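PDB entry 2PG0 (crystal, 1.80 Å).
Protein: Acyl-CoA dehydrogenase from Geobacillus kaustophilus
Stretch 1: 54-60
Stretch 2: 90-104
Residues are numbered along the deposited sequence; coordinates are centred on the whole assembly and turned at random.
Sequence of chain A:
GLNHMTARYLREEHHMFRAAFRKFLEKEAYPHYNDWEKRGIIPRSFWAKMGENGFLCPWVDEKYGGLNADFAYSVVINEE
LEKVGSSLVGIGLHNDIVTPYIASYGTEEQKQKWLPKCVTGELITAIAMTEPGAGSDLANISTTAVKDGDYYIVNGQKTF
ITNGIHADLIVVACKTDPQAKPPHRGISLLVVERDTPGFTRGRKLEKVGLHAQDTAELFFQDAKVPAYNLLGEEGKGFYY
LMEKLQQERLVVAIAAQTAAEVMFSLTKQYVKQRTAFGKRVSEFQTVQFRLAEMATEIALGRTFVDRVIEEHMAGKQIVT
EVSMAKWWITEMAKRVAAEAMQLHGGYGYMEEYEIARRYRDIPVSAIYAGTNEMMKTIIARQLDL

Stretch 1 54-60: GFLCPWV
Stretch 2 (90-104) GIGLHNDIVTPYIAS

A loop, Gly54 to Val60, lies against one side of a helical segment, Gly90 to Ser104, of a helix that extends beyond it both ways; the two bury 419 Å² between them. From Gly54 to Val60 the loop runs in broadly the same direction as the helix, so Leu56 meets Ile91 and Asn95 while Trp59 reaches on to Ala103. The loop starts where a preceding helix ends: Gly54, at phi/psi 84/18, closes it in a Schellman motif, a positive phi that glycine adopts easily. Phe55 (-96/5) and the extended Leu56 (-109/134) lead to Cys57, whose 42/51 opens a type I turn closed by Val60 N to Cys57 O at 3.1 Å. The helix runs through a wider pi-type turn at 93-98 and kinks where the N atoms of Pro100 and Tyr101 have no bond to the turn before; proline, lacking an amide hydrogen, suits that break.

The register is set by Cys57 and Asn95, whose CA atoms are 4.7 Å apart. Asn95 leaves its backbone sideways, and with chi1 -79° (m) and chi2 3° its amide reaches the loop and bonds to the backbone there. Asn95 ND2 donates to Phe55 O at 3.1 Å, and Asn95 OD1 accepts from Cys57 N at 2.8 Å. One side chain thus pairs with a carbonyl and an amide two residues apart, spanning Leu56, whose CA lies 3.3 Å from Asn95 OD1. Phe55 itself (chi1 m) sends its ring away from the helix.

Trp59 is the largest bump, with 100 Å² of it covered by the helix. Its CB points toward the helix, and chi1 53° (p) with chi2 -94° lays the indole edge along the helix from Asn95 to Ala103. Trp59 NE1 donates to Asn95 O at 2.7 Å. Farther along the ring, Trp59 CZ2 meets Thr99 OG1 at 3.1 Å and Pro100 CD at 3.7 Å, and Trp59 CZ3 meets Ala103 CB at 3.5 Å. Ala103 points toward the loop, and its lone methyl leaves the hollow in which that end of the indole sits.

Thr99 also points toward the loop, but chi1 61° (p) turns Thr99 OG1 back to His94 O at 2.8 Å. Cys57 (chi1 m) fits its compact sulfur between two helix side chains, with Cys57 SG 3.4 Å from Thr99 OG1 and 3.6 Å from His94 NE2. Cys57 SG approaches the His94 ring (chi1 173°, t) obliquely, 4.2 Å from its centroid.

Toward the start of this segment, Leu56 (m, t) closes the contact with hydrocarbon, Leu56 CD2 packing on Ile91 CG2 at 4.0 Å. The rule is a polar clamp at the centre, flanked by a small aliphatic patch and a broad indole.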

ATOM      1  N   GLY A  54      30.440  15.821  29.000  1.00 19.46           N
ATOM      2  CA  GLY A  54      29.126  15.850  29.661  1.00 18.91           C
ATOM      3  C   GLY A  54      27.972  15.293  28.835  1.00 18.61           C
ATOM      4  O   GLY A  54      26.803  15.546  29.142  1.00 18.95           O
ATOM      5  N   PHE A  55      28.289  14.519  27.800  1.00 18.28           N
ATOM      6  CA  PHE A  55      27.255  14.004  26.894  1.00 17.56           C
ATOM      7  C   PHE A  55      26.779  12.590  27.242  1.00 17.52           C
ATOM      8  O   PHE A  55      25.978  12.005  26.501  1.00 17.26           O
ATOM      9  CB  PHE A  55      27.722  14.061  25.436  1.00 17.95           C
ATOM     10  CG  PHE A  55      28.174  15.428  24.986  1.00 17.99           C
ATOM     11  CD1 PHE A  55      27.425  16.567  25.281  1.00 19.04           C
ATOM     12  CD2 PHE A  55      29.344  15.565  24.247  1.00 18.15           C
ATOM     13  CE1 PHE A  55      27.843  17.829  24.858  1.00 19.80           C
ATOM     14  CE2 PHE A  55      29.773  16.817  23.814  1.00 18.33           C
ATOM     15  CZ  PHE A  55      29.026  17.955  24.126  1.00 19.27           C
ATOM     16  N   LEU A  56      27.271  12.043  28.356  1.00 16.98           N
ATOM     17  CA  LEU A  56      26.778  10.755  28.859  1.00 16.86           C
ATOM     18  C   LEU A  56      25.969  10.943  30.129  1.00 17.28           C
ATOM     19  O   LEU A  56      26.376  11.680  31.029  1.00 16.94           O
ATOM     20  CB  LEU A  56      27.922   9.763  29.115  1.00 16.76           C
ATOM     21  CG  LEU A  56      28.833   9.356  27.959  1.00 16.21           C
ATOM     22  CD1 LEU A  56      29.784   8.276  28.423  1.00 15.93           C
ATOM     23  CD2 LEU A  56      28.034   8.892  26.735  1.00 15.67           C
ATOM     24  N   CYS A  57      24.816  10.276  30.185  1.00 17.16           N
ATOM     25  CA  CYS A  57      23.913  10.329  31.340  1.00 17.61           C
ATOM     26  C   CYS A  57      23.740  11.735  31.935  1.00 17.65           C
ATOM     27  O   CYS A  57      23.872  11.909  33.146  1.00 17.72           O
ATOM     28  CB  CYS A  57      24.392   9.359  32.424  1.00 17.91           C
ATOM     29  SG  CYS A  57      24.578   7.670  31.859  1.00 19.02           S
ATOM     30  N   PRO A  58      23.415  12.737  31.096  1.00 17.79           N
ATOM     31  CA  PRO A  58      23.399  14.116  31.606  1.00 17.83           C
ATOM     32  C   PRO A  58      22.279  14.371  32.626  1.00 17.80           C
ATOM     33  O   PRO A  58      22.342  15.339  33.393  1.00 17.67           O
ATOM     34  CB  PRO A  58      23.198  14.951  30.339  1.00 17.83           C
ATOM     35  CG  PRO A  58      22.473  14.051  29.411  1.00 18.14           C
ATOM     36  CD  PRO A  58      23.023  12.676  29.673  1.00 18.02           C
ATOM     37  N   TRP A  59      21.277  13.489  32.636  1.00 17.74           N
ATOM     38  CA  TRP A  59      20.129  13.576  33.549  1.00 18.09           C
ATOM     39  C   TRP A  59      20.476  13.156  34.979  1.00 18.36           C
ATOM     40  O   TRP A  59      19.713  13.424  35.912  1.00 18.29           O
ATOM     41  CB  TRP A  59      18.976  12.700  33.029  1.00 17.72           C
ATOM     42  CG  TRP A  59      19.416  11.290  32.756  1.00 17.41           C
ATOM     43  CD1 TRP A  59      19.827  10.781  31.559  1.00 17.62           C
ATOM     44  CD2 TRP A  59      19.521  10.219  33.704  1.00 18.07           C
ATOM     45  NE1 TRP A  59      20.177   9.461  31.699  1.00 17.06           N
ATOM     46  CE2 TRP A  59      19.994   9.087  33.003  1.00 17.49           C
ATOM     47  CE3 TRP A  59      19.251  10.100  35.079  1.00 17.42           C
ATOM     48  CZ2 TRP A  59      20.213   7.855  33.626  1.00 17.93           C
ATOM     49  CZ3 TRP A  59      19.463   8.868  35.696  1.00 17.50           C
ATOM     50  CH2 TRP A  59      19.938   7.764  34.969  1.00 17.41           C
ATOM     51  N   VAL A  60      21.608  12.468  35.139  1.00 18.87           N
ATOM     52  CA  VAL A  60      22.067  11.992  36.446  1.00 19.66           C
ATOM     53  C   VAL A  60      22.297  13.189  37.389  1.00 20.42           C
ATOM     54  O   VAL A  60      22.683  14.274  36.946  1.00 19.85           O
ATOM     55  CB  VAL A  60      23.339  11.101  36.303  1.00 19.57           C
ATOM     56  CG1 VAL A  60      24.070  10.925  37.631  1.00 19.39           C
ATOM     57  CG2 VAL A  60      22.973   9.727  35.714  1.00 19.43           C
ATOM     58  N   GLY A  90      24.186   2.741  20.623  1.00 13.14           N
ATOM     59  CA  GLY A  90      24.706   2.256  21.906  1.00 13.23           C
ATOM     60  C   GLY A  90      24.830   3.348  22.950  1.00 13.52           C
ATOM     61  O   GLY A  90      24.738   3.077  24.151  1.00 13.04           O
ATOM     62  N   ILE A  91      25.023   4.587  22.495  1.00 13.97           N
ATOM     63  CA  ILE A  91      25.085   5.729  23.416  1.00 14.35           C
ATOM     64  C   ILE A  91      23.716   6.038  24.020  1.00 14.14           C
ATOM     65  O   ILE A  91      23.592   6.149  25.243  1.00 13.40           O
ATOM     66  CB  ILE A  91      25.711   6.974  22.762  1.00 15.17           C
ATOM     67  CG1 ILE A  91      27.190   6.705  22.489  1.00 16.62           C
ATOM     68  CG2 ILE A  91      25.537   8.205  23.672  1.00 15.49           C
ATOM     69  CD1 ILE A  91      27.801   7.582  21.447  1.00 20.79           C
ATOM     70  N   GLY A  92      22.698   6.167  23.162  1.00 13.65           N
ATOM     71  CA  GLY A  92      21.316   6.348  23.614  1.00 13.72           C
ATOM     72  C   GLY A  92      20.859   5.205  24.504  1.00 13.93           C
ATOM     73  O   GLY A  92      20.121   5.415  25.462  1.00 13.83           O
ATOM     74  N   LEU A  93      21.308   3.992  24.187  1.00 14.02           N
ATOM     75  CA  LEU A  93      21.013   2.823  25.020  1.00 14.40           C
ATOM     76  C   LEU A  93      21.602   2.987  26.434  1.00 14.10           C
ATOM     77  O   LEU A  93      20.894   2.839  27.438  1.00 13.80           O
ATOM     78  CB  LEU A  93      21.508   1.534  24.345  1.00 14.74           C
ATOM     79  CG  LEU A  93      21.462   0.284  25.233  1.00 16.27           C
ATOM     80  CD1 LEU A  93      20.144  -0.430  25.089  1.00 17.80           C
ATOM     81  CD2 LEU A  93      22.610  -0.649  24.919  1.00 18.41           C
ATOM     82  N   HIS A  94      22.889   3.320  26.498  1.00 13.89           N
ATOM     83  CA  HIS A  94      23.571   3.606  27.770  1.00 13.86           C
ATOM     84  C   HIS A  94      22.878   4.741  28.529  1.00 13.53           C
ATOM     85  O   HIS A  94      22.494   4.568  29.684  1.00 13.15           O
ATOM     86  CB  HIS A  94      25.061   3.916  27.506  1.00 13.69           C
ATOM     87  CG  HIS A  94      25.828   4.388  28.708  1.00 15.17           C
ATOM     88  ND1 HIS A  94      26.371   3.522  29.635  1.00 16.00           N
ATOM     89  CD2 HIS A  94      26.183   5.633  29.107  1.00 15.65           C
ATOM     90  CE1 HIS A  94      27.002   4.213  30.569  1.00 16.32           C
ATOM     91  NE2 HIS A  94      26.909   5.497  30.268  1.00 15.82           N
ATOM     92  N   ASN A  95      22.691   5.876  27.860  1.00 13.45           N
ATOM     93  CA  ASN A  95      22.120   7.086  28.459  1.00 13.80           C
ATOM     94  C   ASN A  95      20.676   6.934  28.933  1.00 14.25           C
ATOM     95  O   ASN A  95      20.340   7.290  30.063  1.00 14.02           O
ATOM     96  CB  ASN A  95      22.173   8.250  27.458  1.00 13.61           C
ATOM     97  CG  ASN A  95      23.551   8.904  27.368  1.00 14.00           C
ATOM     98  OD1 ASN A  95      24.513   8.468  28.003  1.00 14.99           O
ATOM     99  ND2 ASN A  95      23.643   9.960  26.569  1.00 13.00           N
ATOM    100  N   ASP A  96      19.832   6.392  28.059  1.00 14.41           N
ATOM    101  CA  ASP A  96      18.389   6.542  28.207  1.00 15.31           C
ATOM    102  C   ASP A  96      17.607   5.242  28.360  1.00 15.12           C
ATOM    103  O   ASP A  96      16.411   5.268  28.644  1.00 15.46           O
ATOM    104  CB  ASP A  96      17.847   7.378  27.042  1.00 15.44           C
ATOM    105  CG  ASP A  96      18.508   8.746  26.967  1.00 17.31           C
ATOM    106  OD1 ASP A  96      18.509   9.460  28.002  1.00 18.55           O
ATOM    107  OD2 ASP A  96      19.042   9.088  25.888  1.00 17.60           O
ATOM    108  N   ILE A  97      18.285   4.116  28.181  1.00 15.09           N
ATOM    109  CA  ILE A  97      17.638   2.821  28.346  1.00 15.65           C
ATOM    110  C   ILE A  97      18.159   2.076  29.572  1.00 15.54           C
ATOM    111  O   ILE A  97      17.368   1.693  30.433  1.00 15.80           O
ATOM    112  CB  ILE A  97      17.707   1.971  27.046  1.00 16.10           C
ATOM    113  CG1 ILE A  97      16.875   2.655  25.947  1.00 16.45           C
ATOM    114  CG2 ILE A  97      17.223   0.515  27.296  1.00 15.97           C
ATOM    115  CD1 ILE A  97      17.242   2.268  24.534  1.00 19.17           C
ATOM    116  N   VAL A  98      19.475   1.903  29.680  1.00 15.45           N
ATOM    117  CA  VAL A  98      20.024   1.036  30.727  1.00 15.30           C
ATOM    118  C   VAL A  98      20.267   1.759  32.047  1.00 15.56           C
ATOM    119  O   VAL A  98      19.748   1.353  33.082  1.00 15.31           O
ATOM    120  CB  VAL A  98      21.321   0.298  30.299  1.00 15.36           C
ATOM    121  CG1 VAL A  98      21.729  -0.696  31.376  1.00 15.56           C
ATOM    122  CG2 VAL A  98      21.134  -0.421  28.977  1.00 15.71           C
ATOM    123  N   THR A  99      21.056   2.830  32.019  1.00 15.77           N
ATOM    124  CA  THR A  99      21.403   3.516  33.269  1.00 16.24           C
ATOM    125  C   THR A  99      20.187   3.996  34.085  1.00 16.59           C
ATOM    126  O   THR A  99      20.251   3.969  35.311  1.00 17.18           O
ATOM    127  CB  THR A  99      22.450   4.641  33.073  1.00 15.82           C
ATOM    128  OG1 THR A  99      21.930   5.638  32.191  1.00 17.49           O
ATOM    129  CG2 THR A  99      23.718   4.075  32.481  1.00 15.27           C
ATOM    130  N   PRO A 100      19.078   4.428  33.426  1.00 17.05           N
ATOM    131  CA  PRO A 100      17.870   4.668  34.223  1.00 17.16           C
ATOM    132  C   PRO A 100      17.411   3.514  35.133  1.00 17.33           C
ATOM    133  O   PRO A 100      16.784   3.780  36.160  1.00 17.29           O
ATOM    134  CB  PRO A 100      16.808   4.974  33.164  1.00 17.31           C
ATOM    135  CG  PRO A 100      17.585   5.623  32.073  1.00 17.23           C
ATOM    136  CD  PRO A 100      18.848   4.794  32.009  1.00 17.29           C
ATOM    137  N   TYR A 101      17.710   2.263  34.785  1.00 17.25           N
ATOM    138  CA  TYR A 101      17.374   1.150  35.684  1.00 17.90           C
ATOM    139  C   TYR A 101      18.122   1.282  37.010  1.00 18.18           C
ATOM    140  O   TYR A 101      17.546   1.068  38.078  1.00 18.32           O
ATOM    141  CB  TYR A 101      17.706  -0.207  35.064  1.00 17.81           C
ATOM    142  CG  TYR A 101      16.713  -0.714  34.041  1.00 18.07           C
ATOM    143  CD1 TYR A 101      16.785  -0.307  32.713  1.00 18.15           C
ATOM    144  CD2 TYR A 101      15.722  -1.631  34.399  1.00 18.68           C
ATOM    145  CE1 TYR A 101      15.888  -0.788  31.759  1.00 18.88           C
ATOM    146  CE2 TYR A 101      14.817  -2.116  33.458  1.00 18.88           C
ATOM    147  CZ  TYR A 101      14.910  -1.693  32.139  1.00 19.05           C
ATOM    148  OH  TYR A 101      14.026  -2.166  31.198  1.00 19.56           O
ATOM    149  N   ILE A 102      19.409   1.616  36.919  1.00 18.63           N
ATOM    150  CA  ILE A 102      20.274   1.803  38.094  1.00 19.14           C
ATOM    151  C   ILE A 102      19.755   2.965  38.957  1.00 19.56           C
ATOM    152  O   ILE A 102      19.627   2.829  40.173  1.00 19.57           O
ATOM    153  CB  ILE A 102      21.774   1.998  37.691  1.00 18.83           C
ATOM    154  CG1 ILE A 102      22.300   0.761  36.947  1.00 19.23           C
ATOM    155  CG2 ILE A 102      22.663   2.306  38.930  1.00 18.90           C
ATOM    156  CD1 ILE A 102      23.638   0.972  36.224  1.00 19.07           C
ATOM    157  N   ALA A 103      19.426   4.089  38.323  1.00 20.25           N
ATOM    158  CA  ALA A 103      18.919   5.252  39.048  1.00 21.02           C
ATOM    159  C   ALA A 103      17.553   4.997  39.692  1.00 21.85           C
ATOM    160  O   ALA A 103      17.318   5.410  40.831  1.00 22.10           O
ATOM    161  CB  ALA A 103      18.862   6.464  38.138  1.00 21.12           C
ATOM    162  N   SER A 104      16.662   4.319  38.970  1.00 22.21           N
ATOM    163  CA  SER A 104      15.306   4.072  39.458  1.00 23.19           C
ATOM    164  C   SER A 104      15.220   2.992  40.535  1.00 23.57           C
ATOM    165  O   SER A 104      14.469   3.141  41.503  1.00 24.02           O
ATOM    166  CB  SER A 104      14.366   3.707  38.305  1.00 23.07           C
ATOM    167  OG  SER A 104      14.083   4.845  37.518  1.00 23.62           O
TER